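Local coordinates for protein copper-transporting atpase (Sulfolobus solfataricus, PDB 2YJ3) that is the catalytic, nucleotide-binding part of a type IB P-type ATPase that probably couples ATP hydrolysis to the transport of heavy-metal cations across the cell membrane, at residues A[19-24]-A[234-239]; A[32-37]-A[207-212]; A[136-141]-A[241-246]; A[155-160]-A[164-169]; A[189-194]-A[201-206]. The protein carries 1 engineered substitution. All coordinates share one frame; numbering follows the deposited sequence.

Contact 1 of 5, residues A[19-24]-A[234-239]; sequences SNVYEK and ADIILV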
# COMPACT_ATOMS: atom_id res chain seq x y z
N SER A 19 -7.67 -23.18 -11.92
CA SER A 19 -9.02 -22.94 -12.40
C SER A 19 -10.01 -22.98 -11.24
O SER A 19 -11.10 -22.39 -11.32
N ASN A 20 -9.63 -23.66 -10.17
CA ASN A 20 -10.46 -23.79 -8.97
C ASN A 20 -10.80 -22.43 -8.37
O ASN A 20 -11.92 -22.22 -7.89
N VAL A 21 -9.83 -21.52 -8.41
CA VAL A 21 -10.06 -20.15 -7.96
C VAL A 21 -11.29 -19.59 -8.66
O VAL A 21 -11.98 -18.71 -8.15
CB VAL A 21 -8.87 -19.24 -8.28
CG1 VAL A 21 -9.04 -17.90 -7.60
CG2 VAL A 21 -7.56 -19.89 -7.85
N TYR A 22 -11.55 -20.13 -9.85
CA TYR A 22 -12.66 -19.67 -10.68
C TYR A 22 -14.00 -19.73 -9.95
O TYR A 22 -14.51 -18.70 -9.51
N GLU A 23 -14.56 -20.93 -9.83
CA GLU A 23 -15.87 -21.11 -9.21
C GLU A 23 -15.81 -20.82 -7.72
O GLU A 23 -16.84 -20.60 -7.08
N LYS A 24 -14.60 -20.82 -7.18
CA LYS A 24 -14.41 -20.51 -5.77
C LYS A 24 -14.80 -19.05 -5.53
O LYS A 24 -15.24 -18.70 -4.44
CB LYS A 24 -12.97 -20.76 -5.35
CG LYS A 24 -12.80 -21.00 -3.86
CD LYS A 24 -11.43 -21.58 -3.55
N ALA A 234 0.16 -15.97 -4.41
CA ALA A 234 -1.25 -15.60 -4.36
C ALA A 234 -2.06 -16.32 -5.43
O ALA A 234 -1.54 -16.66 -6.50
CB ALA A 234 -1.41 -14.08 -4.53
N ASP A 235 -3.34 -16.55 -5.15
CA ASP A 235 -4.21 -17.22 -6.10
C ASP A 235 -4.33 -16.46 -7.41
O ASP A 235 -4.38 -17.05 -8.49
CB ASP A 235 -5.60 -17.40 -5.49
CG ASP A 235 -5.61 -18.44 -4.39
OD1 ASP A 235 -4.58 -19.14 -4.20
OD2 ASP A 235 -6.65 -18.58 -3.71
N ILE A 236 -4.38 -15.14 -7.31
CA ILE A 236 -4.51 -14.30 -8.50
C ILE A 236 -3.58 -13.12 -8.43
O ILE A 236 -3.60 -12.36 -7.46
CB ILE A 236 -5.92 -13.73 -8.65
CG1 ILE A 236 -6.93 -14.86 -8.78
CG2 ILE A 236 -5.97 -12.79 -9.86
CD1 ILE A 236 -8.34 -14.39 -8.57
N ILE A 237 -2.76 -12.95 -9.45
CA ILE A 237 -1.93 -11.76 -9.53
C ILE A 237 -2.55 -10.74 -10.50
O ILE A 237 -2.82 -11.06 -11.67
CB ILE A 237 -0.48 -12.12 -9.90
CG1 ILE A 237 0.04 -13.20 -8.95
CG2 ILE A 237 0.40 -10.89 -9.90
CD1 ILE A 237 1.53 -13.45 -9.04
N LEU A 238 -2.79 -9.53 -10.00
CA LEU A 238 -3.34 -8.46 -10.83
C LEU A 238 -2.21 -7.74 -11.52
O LEU A 238 -1.81 -6.65 -11.07
CB LEU A 238 -4.13 -7.45 -10.00
CG LEU A 238 -5.65 -7.40 -10.09
CD1 LEU A 238 -6.14 -6.00 -9.78
CD2 LEU A 238 -6.13 -7.80 -11.46
N VAL A 239 -1.70 -8.33 -12.60
CA VAL A 239 -0.58 -7.75 -13.33
C VAL A 239 -0.89 -6.33 -13.69
O VAL A 239 -0.03 -5.45 -13.67
CB VAL A 239 -0.33 -8.45 -14.68
CG1 VAL A 239 1.01 -8.03 -15.24
CG2 VAL A 239 -0.42 -9.93 -14.53
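Asp235, which meets Val21 through its CB, has its backbone N bonded to Ser220 OG, and its OD1 makes only a long, weak ion pair with Lys17 NZ. The contact with 19-24 is apolar, and no hydrogen bond crosses it. Val21 does all the touching on the helix side. With CG1 anti to the backbone N (chi1 -171°), its two methyls divide the work. CG2 rests on Asp235 CB at 4.0 Å. CG1 goes to Ile236 instead, lying 3.7 Å from CD1 and 3.9 Å from CG1 of that isoleucine. Ile236 reaches it because its CG1 branch stands anti to the carbonyl carbon and then runs out nearly straight to CD1 (chi2 165°), so the end of the chain comes closer to the helix than its root does. Val21 therefore spans two neighbouring residues, one methyl on the methylene of the acid and the other on the end of the isoleucine. The helical turn is held by Lys24 N to Asn20 O, 3.1 Å. In the fold, strand 236-238 hydrogen-bonds to Ser220 and Ala222 of the parallel strand 219-223 on one edge and to Ile15 of the short antiparallel strand 15-16 on the other; helix 20-27 packs beside this end of the mixed sheet of the HAD-type phosphorylation domain, and Val21 also touches Ile16 and Val219.

Contact 2 of 5, residues A[32-37]-A[207-212]; sequences IFEKTG and GVNDAA. Engineered in segment 32-37: Glu34 (natural residue Asp).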
# COMPACT_ATOMS: atom_id res chain seq x y z
N ILE A 32 -11.95 -8.35 1.40
CA ILE A 32 -11.08 -7.51 2.21
C ILE A 32 -10.06 -6.78 1.36
O ILE A 32 -9.37 -7.39 0.53
CB ILE A 32 -10.37 -8.33 3.28
CG1 ILE A 32 -11.40 -8.99 4.19
CG2 ILE A 32 -9.41 -7.43 4.05
CD1 ILE A 32 -10.82 -9.79 5.35
N PHE A 33 -9.98 -5.47 1.55
CA PHE A 33 -8.95 -4.65 0.92
C PHE A 33 -7.89 -4.19 1.91
O PHE A 33 -8.19 -3.80 3.03
CB PHE A 33 -9.57 -3.39 0.32
CG PHE A 33 -10.49 -3.65 -0.82
CD1 PHE A 33 -10.01 -3.70 -2.11
CD2 PHE A 33 -11.85 -3.82 -0.59
CE1 PHE A 33 -10.86 -3.93 -3.17
CE2 PHE A 33 -12.71 -4.05 -1.65
CZ PHE A 33 -12.21 -4.10 -2.94
N GLU A 34 -6.64 -4.24 1.47
CA GLU A 34 -5.56 -3.53 2.12
C GLU A 34 -5.60 -2.08 1.65
O GLU A 34 -5.55 -1.82 0.45
CB GLU A 34 -4.24 -4.15 1.71
CG GLU A 34 -3.75 -5.19 2.68
CD GLU A 34 -2.81 -4.61 3.71
OE1 GLU A 34 -3.07 -3.48 4.18
OE2 GLU A 34 -1.81 -5.28 4.02
N LYS A 35 -5.69 -1.14 2.58
CA LYS A 35 -5.75 0.25 2.17
C LYS A 35 -4.63 0.54 1.18
O LYS A 35 -4.88 0.96 0.06
CB LYS A 35 -5.66 1.19 3.38
CG LYS A 35 -5.41 2.65 3.01
CD LYS A 35 -5.43 3.56 4.22
CE LYS A 35 -4.03 3.96 4.63
NZ LYS A 35 -3.44 5.03 3.77
N THR A 36 -3.40 0.27 1.58
CA THR A 36 -2.25 0.74 0.83
C THR A 36 -1.92 -0.15 -0.35
O THR A 36 -1.63 -1.34 -0.18
CB THR A 36 -1.00 0.82 1.73
OG1 THR A 36 -1.27 1.70 2.82
CG2 THR A 36 0.20 1.31 0.92
N GLY A 37 -1.97 0.42 -1.55
CA GLY A 37 -1.57 -0.30 -2.74
C GLY A 37 -2.73 -0.85 -3.54
O GLY A 37 -2.63 -1.02 -4.76
N GLY A 207 1.04 -8.14 -1.32
CA GLY A 207 1.69 -9.40 -1.64
C GLY A 207 2.96 -9.65 -0.84
O GLY A 207 3.58 -10.71 -0.98
N VAL A 208 3.32 -8.68 -0.01
CA VAL A 208 4.50 -8.78 0.84
C VAL A 208 4.15 -8.45 2.29
O VAL A 208 4.08 -9.35 3.13
CB VAL A 208 5.63 -7.86 0.36
N ASN A 209 3.93 -7.16 2.58
CA ASN A 209 3.63 -6.70 3.94
C ASN A 209 2.41 -7.38 4.57
O ASN A 209 2.06 -7.11 5.72
CB ASN A 209 3.45 -5.17 3.95
CG ASN A 209 3.22 -4.60 5.36
OD1 ASN A 209 2.16 -4.80 5.96
ND2 ASN A 209 4.20 -3.85 5.87
N ASP A 210 1.77 -8.26 3.81
CA ASP A 210 0.57 -8.94 4.28
C ASP A 210 0.45 -10.30 3.62
O ASP A 210 -0.65 -10.79 3.39
CB ASP A 210 -0.65 -8.11 3.92
CG ASP A 210 -0.69 -7.77 2.45
OD1 ASP A 210 -0.01 -8.46 1.67
OD2 ASP A 210 -1.39 -6.80 2.07
N ALA A 211 1.60 -10.89 3.30
CA ALA A 211 1.65 -12.17 2.61
C ALA A 211 1.04 -13.30 3.43
O ALA A 211 0.46 -14.24 2.89
CB ALA A 211 3.08 -12.51 2.22
N ALA A 212 1.15 -13.22 4.75
CA ALA A 212 0.61 -14.28 5.60
C ALA A 212 -0.91 -14.22 5.59
O ALA A 212 -1.58 -15.24 5.48
CB ALA A 212 1.15 -14.16 7.01
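The carboxylates of Glu34 and Asp210 come at each other from opposite directions with their planes 54° apart, OE2 of Glu34 lying only 2.5 Å from OD2 of Asp210. Glu34 is an engineered replacement of the natural aspartate; its chain bends sharply at chi2 (-93°), which swings the carboxylate across to Asp210. Lys187 NZ forms a salt bridge with the same OE2, setting a positive charge beside the two acids. On the other acid, OD1 accepts from Gly207 N through its syn lone pair (3.2 Å, N-H...O angle 154°), and OD2 accepts from Asp206 N. This is the meeting of two P-type ATPase signatures of the HAD fold: DKTGT, whose aspartate is phosphorylated in the family and is replaced here, begins at the last residue of strand 30-34, and GDGVND leads into helix 211-216. Lys35, Thr36 and Asn209 belong to ATP sites seen for this protein. With an alanine in place of Asp210, the N-H groups of Gly207 and Asp206 would probably lose their common carboxylate, leaving the turn before the helix freer to shift. Asp210 occupies the N-cap position, but its carboxylate makes no capping bond; Ala211 N bonds Val208 O at 2.9 Å.

Contact 3 of 5, residues A[136-141]-A[241-246]; sequences VPRPNL and NDIGTL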
# COMPACT_ATOMS: atom_id res chain seq x y z
N VAL A 136 -2.65 8.04 -2.21
CA VAL A 136 -3.56 8.63 -3.19
C VAL A 136 -4.59 7.59 -3.61
O VAL A 136 -4.23 6.52 -4.09
CB VAL A 136 -2.79 9.10 -4.44
CG1 VAL A 136 -3.76 9.55 -5.54
CG2 VAL A 136 -1.83 10.22 -4.08
N PRO A 137 -5.88 7.88 -3.40
CA PRO A 137 -6.91 6.91 -3.77
C PRO A 137 -6.95 6.62 -5.27
O PRO A 137 -6.64 7.50 -6.08
CB PRO A 137 -8.21 7.57 -3.30
CG PRO A 137 -7.87 9.02 -3.07
CD PRO A 137 -6.42 9.07 -2.71
N ARG A 138 -7.30 5.39 -5.63
CA ARG A 138 -7.57 5.05 -7.02
C ARG A 138 -8.99 5.47 -7.39
O ARG A 138 -9.93 5.21 -6.65
CB ARG A 138 -7.41 3.55 -7.27
CG ARG A 138 -6.02 3.02 -7.10
CD ARG A 138 -5.96 1.55 -7.50
NE ARG A 138 -4.71 0.93 -7.08
CZ ARG A 138 -3.60 0.95 -7.80
NH1 ARG A 138 -3.58 1.56 -8.98
NH2 ARG A 138 -2.50 0.37 -7.33
N PRO A 139 -9.14 6.10 -8.56
CA PRO A 139 -10.48 6.45 -9.05
C PRO A 139 -11.28 5.20 -9.43
O PRO A 139 -10.69 4.13 -9.62
CB PRO A 139 -10.20 7.29 -10.29
CG PRO A 139 -8.85 6.82 -10.76
CD PRO A 139 -8.08 6.49 -9.50
N ASN A 140 -12.60 5.35 -9.54
CA ASN A 140 -13.56 4.27 -9.81
C ASN A 140 -14.25 3.78 -8.53
O ASN A 140 -13.72 2.98 -7.75
CB ASN A 140 -12.97 3.14 -10.67
CG ASN A 140 -12.84 3.54 -12.15
OD1 ASN A 140 -13.59 4.40 -12.65
ND2 ASN A 140 -11.90 2.91 -12.86
N LEU A 141 -15.47 4.28 -8.34
CA LEU A 141 -16.13 4.30 -7.04
C LEU A 141 -17.49 3.59 -7.06
O LEU A 141 -18.10 3.35 -6.02
CB LEU A 141 -16.31 5.76 -6.61
CG LEU A 141 -15.31 6.82 -7.12
CD1 LEU A 141 -13.88 6.50 -6.70
CD2 LEU A 141 -15.41 7.08 -8.64
N ASN A 241 -2.81 -4.28 -12.21
CA ASN A 241 -3.16 -3.42 -11.09
C ASN A 241 -4.55 -2.85 -11.28
O ASN A 241 -4.93 -1.88 -10.64
CB ASN A 241 -2.15 -2.29 -10.92
CG ASN A 241 -0.84 -2.78 -10.36
OD1 ASN A 241 -0.80 -3.35 -9.27
ND2 ASN A 241 0.24 -2.56 -11.10
N ASP A 242 -5.30 -3.49 -12.17
CA ASP A 242 -6.65 -3.04 -12.49
C ASP A 242 -7.66 -3.65 -11.53
O ASP A 242 -8.21 -4.73 -11.79
CB ASP A 242 -6.99 -3.44 -13.93
CG ASP A 242 -8.11 -2.61 -14.50
OD1 ASP A 242 -8.80 -1.93 -13.72
OD2 ASP A 242 -8.30 -2.64 -15.74
N ILE A 243 -7.91 -2.97 -10.41
CA ILE A 243 -8.85 -3.51 -9.42
C ILE A 243 -10.27 -3.46 -9.93
O ILE A 243 -11.08 -4.33 -9.61
CB ILE A 243 -8.83 -2.75 -8.07
CG1 ILE A 243 -7.45 -2.19 -7.75
CG2 ILE A 243 -9.27 -3.69 -6.97
CD1 ILE A 243 -6.74 -2.93 -6.62
N GLY A 244 -10.59 -2.42 -10.68
CA GLY A 244 -11.94 -2.26 -11.22
C GLY A 244 -12.34 -3.51 -11.97
O GLY A 244 -13.41 -4.09 -11.74
N THR A 245 -11.47 -3.94 -12.87
CA THR A 245 -11.69 -5.14 -13.66
C THR A 245 -11.79 -6.39 -12.78
O THR A 245 -12.46 -7.36 -13.13
CB THR A 245 -10.58 -5.30 -14.70
OG1 THR A 245 -10.67 -4.22 -15.64
CG2 THR A 245 -10.70 -6.63 -15.44
N LEU A 246 -11.13 -6.37 -11.63
CA LEU A 246 -11.25 -7.50 -10.71
C LEU A 246 -12.62 -7.46 -10.05
O LEU A 246 -13.28 -8.49 -9.91
CB LEU A 246 -10.16 -7.45 -9.65
CG LEU A 246 -10.35 -8.49 -8.54
CD1 LEU A 246 -10.25 -9.88 -9.14
CD2 LEU A 246 -9.30 -8.29 -7.47
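Arg138 and Ile243 make the apolar half of this contact: CD of the arginine lies 4.0 Å from CG1 of the isoleucine, the two side chains crossing at about a right angle. Arg138 can present that methylene because its chain is extended from CG to NE (chi2 -174°), which carries the guanidinium on past Ile243 toward Asn241. There the contact turns polar but stays unbonded. The carbonyl O of Asn241 sits over one face of the guanidinium, 4.0 Å above its plane and displaced toward the rim, so the carbonyl probably gives the cation some electrostatic support without a hydrogen bond. The true hydrogen bonds of this group go to the DKTGT region: NH2 donates to Gly37 O and NE, weakly, to Thr38 O. Weak bonds within 241-246 shape the other partner. Asp242 is the N-cap of helix 243-250, OD1 accepting from Thr245 N (3.4 Å, weak but nearly straight at 169°), while OD2 takes a weak bond from Thr245 OG1 at 2.9 Å. Met223 of strand 219-223 touches Arg138, Asn241 and Ile243 together. Segment 136-141 follows strand 126-134 of the inserted antiparallel sheet, so the contact joins the return linker from the nucleotide-binding domain to the C-terminal helix of the phosphorylation domain, the two-domain layout known from P-type ATPases.

Contact 4 of 5, residues A[155-160]-A[164-169]; sequences IIILSG and DKVKEL. With SO4 (sulfate ion), chain C.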
# COMPACT_ATOMS: atom_id res chain seq x y z
N ILE A 155 -17.73 -5.83 2.67
CA ILE A 155 -16.41 -5.27 2.38
C ILE A 155 -15.70 -4.82 3.66
O ILE A 155 -16.32 -4.24 4.56
CB ILE A 155 -16.51 -4.07 1.44
CG1 ILE A 155 -17.59 -4.30 0.37
CG2 ILE A 155 -15.15 -3.78 0.83
CD1 ILE A 155 -17.44 -5.58 -0.42
N ILE A 156 -14.40 -5.08 3.72
CA ILE A 156 -13.61 -4.69 4.88
C ILE A 156 -12.29 -4.10 4.42
O ILE A 156 -11.63 -4.64 3.53
CB ILE A 156 -13.35 -5.91 5.80
CG1 ILE A 156 -14.67 -6.50 6.29
CG2 ILE A 156 -12.46 -5.52 6.99
CD1 ILE A 156 -14.49 -7.68 7.21
N ILE A 157 -11.92 -2.98 5.03
CA ILE A 157 -10.63 -2.35 4.79
C ILE A 157 -9.70 -2.63 5.97
O ILE A 157 -10.07 -2.39 7.11
CB ILE A 157 -10.78 -0.82 4.65
CG1 ILE A 157 -11.60 -0.47 3.40
CG2 ILE A 157 -9.42 -0.15 4.60
CD1 ILE A 157 -11.77 1.03 3.22
N LEU A 158 -8.50 -3.14 5.69
CA LEU A 158 -7.48 -3.33 6.73
C LEU A 158 -6.30 -2.43 6.43
O LEU A 158 -6.04 -2.13 5.26
CB LEU A 158 -7.00 -4.78 6.78
CG LEU A 158 -8.04 -5.88 6.89
CD1 LEU A 158 -7.33 -7.21 7.07
CD2 LEU A 158 -9.02 -5.61 8.02
N SER A 159 -5.57 -2.02 7.46
CA SER A 159 -4.44 -1.13 7.26
C SER A 159 -3.54 -1.02 8.48
O SER A 159 -4.02 -1.07 9.61
CB SER A 159 -4.92 0.26 6.84
OG SER A 159 -3.84 1.17 6.76
N GLY A 160 -2.24 -0.88 8.24
CA GLY A 160 -1.28 -0.66 9.31
C GLY A 160 -1.16 0.83 9.55
O GLY A 160 -0.27 1.29 10.28
N ASP A 164 -7.14 7.99 11.70
CA ASP A 164 -7.70 9.10 10.93
C ASP A 164 -7.49 8.97 9.42
O ASP A 164 -8.36 9.37 8.63
CB ASP A 164 -7.17 10.45 11.44
CG ASP A 164 -5.65 10.53 11.43
OD1 ASP A 164 -5.00 9.46 11.38
OD2 ASP A 164 -5.12 11.66 11.48
N LYS A 165 -6.35 8.42 9.01
CA LYS A 165 -6.08 8.20 7.59
C LYS A 165 -7.02 7.12 7.06
O LYS A 165 -7.66 7.29 6.02
CB LYS A 165 -4.62 7.80 7.38
N VAL A 166 -7.10 6.01 7.79
CA VAL A 166 -7.92 4.88 7.37
C VAL A 166 -9.40 5.26 7.34
O VAL A 166 -10.11 4.93 6.38
CB VAL A 166 -7.70 3.64 8.29
CG1 VAL A 166 -8.59 2.48 7.86
CG2 VAL A 166 -6.24 3.22 8.28
N LYS A 167 -9.87 5.94 8.38
CA LYS A 167 -11.28 6.31 8.46
C LYS A 167 -11.66 7.22 7.29
O LYS A 167 -12.69 7.02 6.65
CB LYS A 167 -11.59 7.01 9.78
CG LYS A 167 -13.07 7.16 10.05
CD LYS A 167 -13.35 7.63 11.47
CE LYS A 167 -13.29 9.15 11.58
NZ LYS A 167 -13.72 9.63 12.94
N GLU A 168 -10.82 8.21 7.03
CA GLU A 168 -11.08 9.19 5.99
C GLU A 168 -11.23 8.51 4.63
O GLU A 168 -12.09 8.90 3.83
CB GLU A 168 -9.95 10.21 5.96
CG GLU A 168 -9.57 10.71 4.59
CD GLU A 168 -8.35 11.61 4.63
N LEU A 169 -10.40 7.51 4.36
CA LEU A 169 -10.51 6.76 3.12
C LEU A 169 -11.79 5.95 3.11
O LEU A 169 -12.42 5.79 2.07
CB LEU A 169 -9.31 5.82 2.93
CG LEU A 169 -9.30 5.08 1.58
CD1 LEU A 169 -8.77 6.00 0.50
CD2 LEU A 169 -8.46 3.82 1.64
S SO4 C . 0.07 -1.31 5.70
O1 SO4 C . 0.20 -2.41 6.66
O2 SO4 C . -1.14 -1.48 4.90
O3 SO4 C . 0.00 -0.02 6.41
O4 SO4 C . 1.25 -1.31 4.84
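Val166 carries the contact from the helix side, meeting Ile157 with one methyl and Ser159 with the other. The apolar pair is loose, CG2 of Ile157 lying 4.3 Å from CG1 of Val166. Tighter is the second meeting, where Val166 CG2 comes within 3.5 Å of both CB and OG of Ser159, lying alongside the CB-OG bond and not at its end. The valine rotamer, with CG1 anti to the backbone N (chi1 179°), is what spreads the two methyls along the strand. Leu169, one helical turn on, points the same way, its CD2 coming to 4.6 Å from Ile157 CD1, and it also packs on Lys35 and Leu39.

Strand 154-158 and helix 163-173 are the first two elements of a beta-alpha-beta unit closed by strand 177-179, and the turn between them holds the SGD sequence, which corresponds to motif II of the HAD hydrolases. Ser159 and Gly160 bind ATP in another structure of this protein.

The polar interactions gather at that turn. Turned away from the backbone N (chi1 175°), the hydroxyl of Ser159 accepts from Asp161 N, an ST turn, so it is tied down on the side of the loop while Val166 presses on it. A sulfate, probably from the crystallisation liquor, sits at this nucleotide-site turn: Gly160 N reaches its O3 at 3.0 Å in a weak, bent bond (128°), and Lys187 NZ bonds the same ion. Any CB on Gly160 would stand 2.6 Å from sulfate O1. Within the helix, Leu169 N bonds Lys165 O at 3.2 Å.

Contact 5 of 5, residues A[189-194]-A[201-206]; sequences RIIEKL and VLMIGD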
# COMPACT_ATOMS: atom_id res chain seq x y z
N ARG A 189 -4.58 -12.85 12.08
CA ARG A 189 -5.56 -13.27 13.08
C ARG A 189 -7.00 -12.89 12.68
O ARG A 189 -7.95 -13.60 12.97
CB ARG A 189 -5.21 -12.71 14.46
CG ARG A 189 -4.06 -13.44 15.17
CD ARG A 189 -3.58 -12.71 16.42
NE ARG A 189 -2.82 -13.60 17.30
CZ ARG A 189 -1.85 -13.21 18.11
NH1 ARG A 189 -1.51 -11.93 18.16
NH2 ARG A 189 -1.22 -14.09 18.87
N ILE A 190 -7.15 -11.76 11.99
CA ILE A 190 -8.45 -11.34 11.50
C ILE A 190 -9.00 -12.29 10.43
O ILE A 190 -10.17 -12.68 10.46
CB ILE A 190 -8.41 -9.91 10.95
CG1 ILE A 190 -8.30 -8.92 12.12
CG2 ILE A 190 -9.63 -9.62 10.11
CD1 ILE A 190 -8.68 -7.51 11.76
N ILE A 191 -8.15 -12.66 9.49
CA ILE A 191 -8.53 -13.62 8.48
C ILE A 191 -8.96 -14.92 9.14
O ILE A 191 -10.04 -15.43 8.87
CB ILE A 191 -7.37 -13.91 7.50
CG1 ILE A 191 -6.89 -12.61 6.83
CG2 ILE A 191 -7.80 -14.95 6.46
CD1 ILE A 191 -7.95 -11.92 6.00
N GLU A 192 -8.11 -15.47 10.01
CA GLU A 192 -8.45 -16.75 10.63
C GLU A 192 -9.79 -16.70 11.35
O GLU A 192 -10.58 -17.64 11.26
CB GLU A 192 -7.37 -17.23 11.60
CG GLU A 192 -7.79 -18.51 12.31
CD GLU A 192 -6.64 -19.24 12.96
OE1 GLU A 192 -6.23 -18.84 14.08
OE2 GLU A 192 -6.16 -20.23 12.35
N LYS A 193 -10.05 -15.59 12.05
CA LYS A 193 -11.32 -15.40 12.76
C LYS A 193 -12.52 -15.36 11.80
O LYS A 193 -13.54 -15.99 12.05
CB LYS A 193 -11.28 -14.14 13.61
N LEU A 194 -12.39 -14.62 10.70
CA LEU A 194 -13.45 -14.60 9.69
C LEU A 194 -13.73 -16.01 9.15
O LEU A 194 -14.88 -16.42 9.02
CB LEU A 194 -13.08 -13.66 8.53
CG LEU A 194 -13.49 -12.19 8.68
CD1 LEU A 194 -14.88 -12.10 9.29
CD2 LEU A 194 -12.50 -11.45 9.54
N VAL A 201 -13.54 -15.84 2.29
CA VAL A 201 -12.93 -14.52 2.26
C VAL A 201 -11.97 -14.37 1.12
O VAL A 201 -11.05 -15.16 0.95
CB VAL A 201 -12.13 -14.26 3.56
CG1 VAL A 201 -11.27 -13.02 3.41
CG2 VAL A 201 -13.06 -14.14 4.76
N LEU A 202 -12.18 -13.33 0.33
CA LEU A 202 -11.28 -13.03 -0.77
C LEU A 202 -10.53 -11.79 -0.37
O LEU A 202 -11.12 -10.80 0.07
CB LEU A 202 -12.07 -12.79 -2.05
CG LEU A 202 -11.30 -12.40 -3.31
CD1 LEU A 202 -12.10 -12.80 -4.56
CD2 LEU A 202 -10.98 -10.92 -3.31
N MET A 203 -9.21 -11.82 -0.49
CA MET A 203 -8.45 -10.69 -0.02
C MET A 203 -7.56 -10.12 -1.09
O MET A 203 -6.95 -10.86 -1.85
CB MET A 203 -7.61 -11.06 1.20
CG MET A 203 -6.82 -9.87 1.70
SD MET A 203 -5.91 -10.15 3.22
CE MET A 203 -5.16 -8.54 3.45
N ILE A 204 -7.46 -8.80 -1.12
CA ILE A 204 -6.63 -8.10 -2.08
C ILE A 204 -5.57 -7.31 -1.33
O ILE A 204 -5.90 -6.47 -0.49
CB ILE A 204 -7.48 -7.13 -2.89
CG1 ILE A 204 -8.71 -7.86 -3.41
CG2 ILE A 204 -6.66 -6.49 -4.00
CD1 ILE A 204 -9.61 -7.02 -4.26
N GLY A 205 -4.30 -7.56 -1.65
CA GLY A 205 -3.20 -6.94 -0.92
C GLY A 205 -1.94 -6.73 -1.75
O GLY A 205 -1.89 -7.02 -2.95
N ASP A 206 -0.90 -6.23 -1.08
CA ASP A 206 0.34 -5.85 -1.75
C ASP A 206 1.19 -7.07 -2.09
O ASP A 206 1.99 -7.03 -3.03
CB ASP A 206 1.13 -4.86 -0.89
CG ASP A 206 1.49 -5.44 0.46
OD1 ASP A 206 2.44 -6.25 0.52
OD2 ASP A 206 0.83 -5.08 1.46
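Helix 189-194 and strand 201-205 run nearly antiparallel, 158° between their directions, with their axes 10.1 Å apart at closest approach. This is helix-on-sheet packing in the Rossmann-like core of the HAD fold, the helix leading into the strand through a short connection; the CA atoms of Leu194 and Val201, nearest that connection, lie 7.4 Å apart. Everything that touches is apolar. Leu194 uses its CB, which rests 3.8 Å from CG2 of Val201. Further along, Ile191 sends its CD1 between two strand residues: it is 4.4 Å from Val201 CG1, a loose touch, and nearer to Met203. The strand residues alternate, so Val201 and Met203 face this helix while Leu202 and Ile204 serve the other side of the sheet. Ile191 also packs on Ile32 of strand 30-34 and on Ala213 and Leu216 of helix 211-216, and Met203 touches the engineered Glu34 and Ala213, so the pair lies in a layer shared by two helices and two strands. Met203 runs fully extended, each torsion close to 180° (chi3 -180°), and meets Ile191 at about a right angle, its SD 3.9 Å from Ile191 CD1.

Overall arrangement
Contacts 1, 2, 4 and 5 all draw on the seven-stranded mixed sheet of the phosphorylation domain and are buried; contact 3, partly buried, lies where the linker from the inserted domain comes back. Contacts 2, 4 and 5 share neighbouring strands, 30-34 hydrogen-bonding to both 154-158 and 201-205. Contacts 1 and 5 are purely apolar across their segments. Chemistry turns polar where strands end: contact 2 crowds carboxylates, and contact 4 adds a sulfate at its turn, with Lys187 reaching both. Arg138 of contact 3 ties back to contact 2 through Gly37 O, and Leu238 of contact 1 packs on Ile243 of contact 3. Contact 1 lies away from the nucleotide sites.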